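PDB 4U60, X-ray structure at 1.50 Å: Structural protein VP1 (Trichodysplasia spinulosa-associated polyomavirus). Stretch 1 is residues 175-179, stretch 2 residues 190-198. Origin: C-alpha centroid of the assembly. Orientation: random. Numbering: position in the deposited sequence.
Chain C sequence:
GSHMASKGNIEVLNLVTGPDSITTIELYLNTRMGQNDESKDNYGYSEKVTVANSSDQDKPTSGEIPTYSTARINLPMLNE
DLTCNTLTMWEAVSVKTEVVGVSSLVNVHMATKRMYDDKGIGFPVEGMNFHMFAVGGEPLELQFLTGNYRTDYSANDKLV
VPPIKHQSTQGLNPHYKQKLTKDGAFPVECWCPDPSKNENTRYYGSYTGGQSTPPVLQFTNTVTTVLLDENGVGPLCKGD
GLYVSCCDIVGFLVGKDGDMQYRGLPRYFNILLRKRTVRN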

# COMPACT_ATOMS: atom_id res chain seq x y z
N HIS C 175 20.71 -2.62 30.78
CA HIS C 175 21.56 -1.76 31.61
C HIS C 175 21.90 -0.44 30.94
O HIS C 175 22.55 0.40 31.55
CB HIS C 175 22.84 -2.50 31.97
CG HIS C 175 22.60 -3.67 32.85
ND1 HIS C 175 22.47 -4.96 32.39
CD2 HIS C 175 22.42 -3.73 34.19
CE1 HIS C 175 22.24 -5.77 33.41
NE2 HIS C 175 22.22 -5.05 34.52
N TYR C 176 21.51 -0.26 29.68
CA TYR C 176 21.79 0.96 28.92
C TYR C 176 20.47 1.68 28.59
O TYR C 176 19.85 1.45 27.54
CB TYR C 176 22.55 0.62 27.63
CG TYR C 176 24.00 0.22 27.76
CD1 TYR C 176 24.36 -1.02 28.24
CD2 TYR C 176 25.01 1.09 27.37
CE1 TYR C 176 25.69 -1.39 28.37
CE2 TYR C 176 26.35 0.73 27.47
CZ TYR C 176 26.69 -0.51 27.96
OH TYR C 176 28.02 -0.86 28.08
N LYS C 177 20.03 2.51 29.51
CA LYS C 177 18.77 3.25 29.37
C LYS C 177 19.00 4.73 29.65
O LYS C 177 20.08 5.14 30.09
CB LYS C 177 17.72 2.64 30.30
CG LYS C 177 17.30 1.23 29.89
CD LYS C 177 16.20 0.65 30.75
CE LYS C 177 15.73 -0.69 30.21
NZ LYS C 177 14.43 -1.05 30.81
N GLN C 178 17.98 5.55 29.39
CA GLN C 178 18.05 7.00 29.59
C GLN C 178 16.63 7.53 29.55
O GLN C 178 15.69 6.77 29.35
CB GLN C 178 18.91 7.69 28.53
CG GLN C 178 20.28 8.17 29.00
CD GLN C 178 20.18 9.43 29.85
OE1 GLN C 178 19.08 9.85 30.25
NE2 GLN C 178 21.33 10.05 30.13
N LYS C 179 16.51 8.83 29.76
CA LYS C 179 15.25 9.55 29.59
C LYS C 179 15.50 10.74 28.70
O LYS C 179 16.54 11.38 28.80
CB LYS C 179 14.71 10.04 30.93
CG LYS C 179 14.32 8.91 31.86
CD LYS C 179 13.63 9.39 33.11
CE LYS C 179 13.20 8.21 33.96
NZ LYS C 179 12.60 8.68 35.22
N CYS C 190 20.91 5.68 18.13
CA CYS C 190 21.28 4.81 19.25
C CYS C 190 20.31 4.80 20.41
O CYS C 190 20.50 4.03 21.35
CB CYS C 190 22.70 5.11 19.72
SG CYS C 190 22.95 6.77 20.37
N TRP C 191 19.26 5.62 20.34
CA TRP C 191 18.24 5.64 21.38
C TRP C 191 16.87 5.44 20.76
O TRP C 191 16.52 6.14 19.82
CB TRP C 191 18.19 6.97 22.13
CG TRP C 191 19.43 7.32 22.93
CD1 TRP C 191 20.32 8.33 22.67
CD2 TRP C 191 19.89 6.69 24.15
NE1 TRP C 191 21.31 8.35 23.62
CE2 TRP C 191 21.05 7.38 24.56
CE3 TRP C 191 19.42 5.63 24.93
CZ2 TRP C 191 21.76 7.03 25.71
CZ3 TRP C 191 20.11 5.28 26.06
CH2 TRP C 191 21.27 5.98 26.45
N CYS C 192 16.08 4.56 21.37
CA CYS C 192 14.72 4.29 20.93
C CYS C 192 13.79 4.26 22.17
O CYS C 192 14.25 4.23 23.31
CB CYS C 192 14.67 2.94 20.21
SG CYS C 192 15.17 1.50 21.19
N PRO C 193 12.48 4.27 21.95
CA PRO C 193 11.62 4.14 23.12
C PRO C 193 11.83 2.82 23.84
O PRO C 193 12.00 1.78 23.19
CB PRO C 193 10.20 4.25 22.53
CG PRO C 193 10.39 5.01 21.27
CD PRO C 193 11.71 4.52 20.72
N ASP C 194 11.81 2.86 25.17
CA ASP C 194 11.93 1.65 25.98
C ASP C 194 10.54 1.04 26.14
O ASP C 194 9.70 1.56 26.88
CB ASP C 194 12.50 2.01 27.34
CG ASP C 194 12.64 0.83 28.28
OD1 ASP C 194 12.23 -0.29 27.95
OD2 ASP C 194 13.12 1.05 29.41
N PRO C 195 10.28 -0.09 25.46
CA PRO C 195 8.94 -0.65 25.49
C PRO C 195 8.58 -1.29 26.81
O PRO C 195 7.41 -1.61 27.03
CB PRO C 195 9.00 -1.72 24.39
CG PRO C 195 10.42 -2.22 24.47
CD PRO C 195 11.20 -0.94 24.66
N SER C 196 9.56 -1.51 27.70
CA SER C 196 9.27 -2.10 29.00
C SER C 196 8.83 -1.05 30.00
O SER C 196 8.45 -1.40 31.12
CB SER C 196 10.52 -2.83 29.57
OG SER C 196 11.50 -1.90 30.01
N LYS C 197 8.93 0.22 29.64
CA LYS C 197 8.46 1.31 30.50
C LYS C 197 7.44 2.11 29.71
O LYS C 197 6.63 1.51 29.02
CB LYS C 197 9.65 2.14 31.00
CG LYS C 197 10.65 1.33 31.83
CD LYS C 197 11.74 2.23 32.37
CE LYS C 197 12.86 1.47 33.02
NZ LYS C 197 12.42 0.77 34.24
N ASN C 198 7.47 3.43 29.83
CA ASN C 198 6.56 4.32 29.08
C ASN C 198 5.08 4.02 29.29
O ASN C 198 4.25 4.20 28.39
CB ASN C 198 6.94 4.32 27.59
CG ASN C 198 8.21 5.10 27.34
OD1 ASN C 198 8.31 6.26 27.73
ND2 ASN C 198 9.21 4.46 26.76
O HOH W 1 14.91 -1.06 33.63

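His-175 stays out of reach, and the contact opens modestly at Tyr-176, whose carbonyl O lies 4.1 Å from CZ3 of Trp-191 while its ring leads away from stretch 2. Lys-177 carries the polar contacts, and its backbone C also lies 3.8 Å from CZ3 of Trp-191. Its CA-to-CB bond points sideways, yet an m rotamer followed by three t angles extends the chain until NZ reaches OD2 of Asp-194 at 2.8 Å, a salt bridge that is also a hydrogen bond. The same NZ makes a weak hydrogen bond to OG of Ser-196, at 3.2 Å. Asp-194 to Lys-197 form a type I turn, and within it OD1 of Asp-194 accepts from both N and OG of Ser-196, at 2.9 and 2.7 Å, while OD2 meets the lysine. One tension remains, since NZ of Lys-177 and NZ of Lys-197 sit 4.4 Å apart; a water accepts a hydrogen bond from each.

Gln-178 makes the face contact with the indole. Its CB lies over the face of Trp-191, 3.9 Å from the centroid of the six-membered ring, a CH-pi contact, and its CG approaches CH2 of Trp-191 at 3.5 Å. The amide end turns away, and OE1 accepts from N of Lys-179 at 2.8 Å. Thus the glutamine offers aliphatic carbon to the indole while its OE1 is bonded within its own strand.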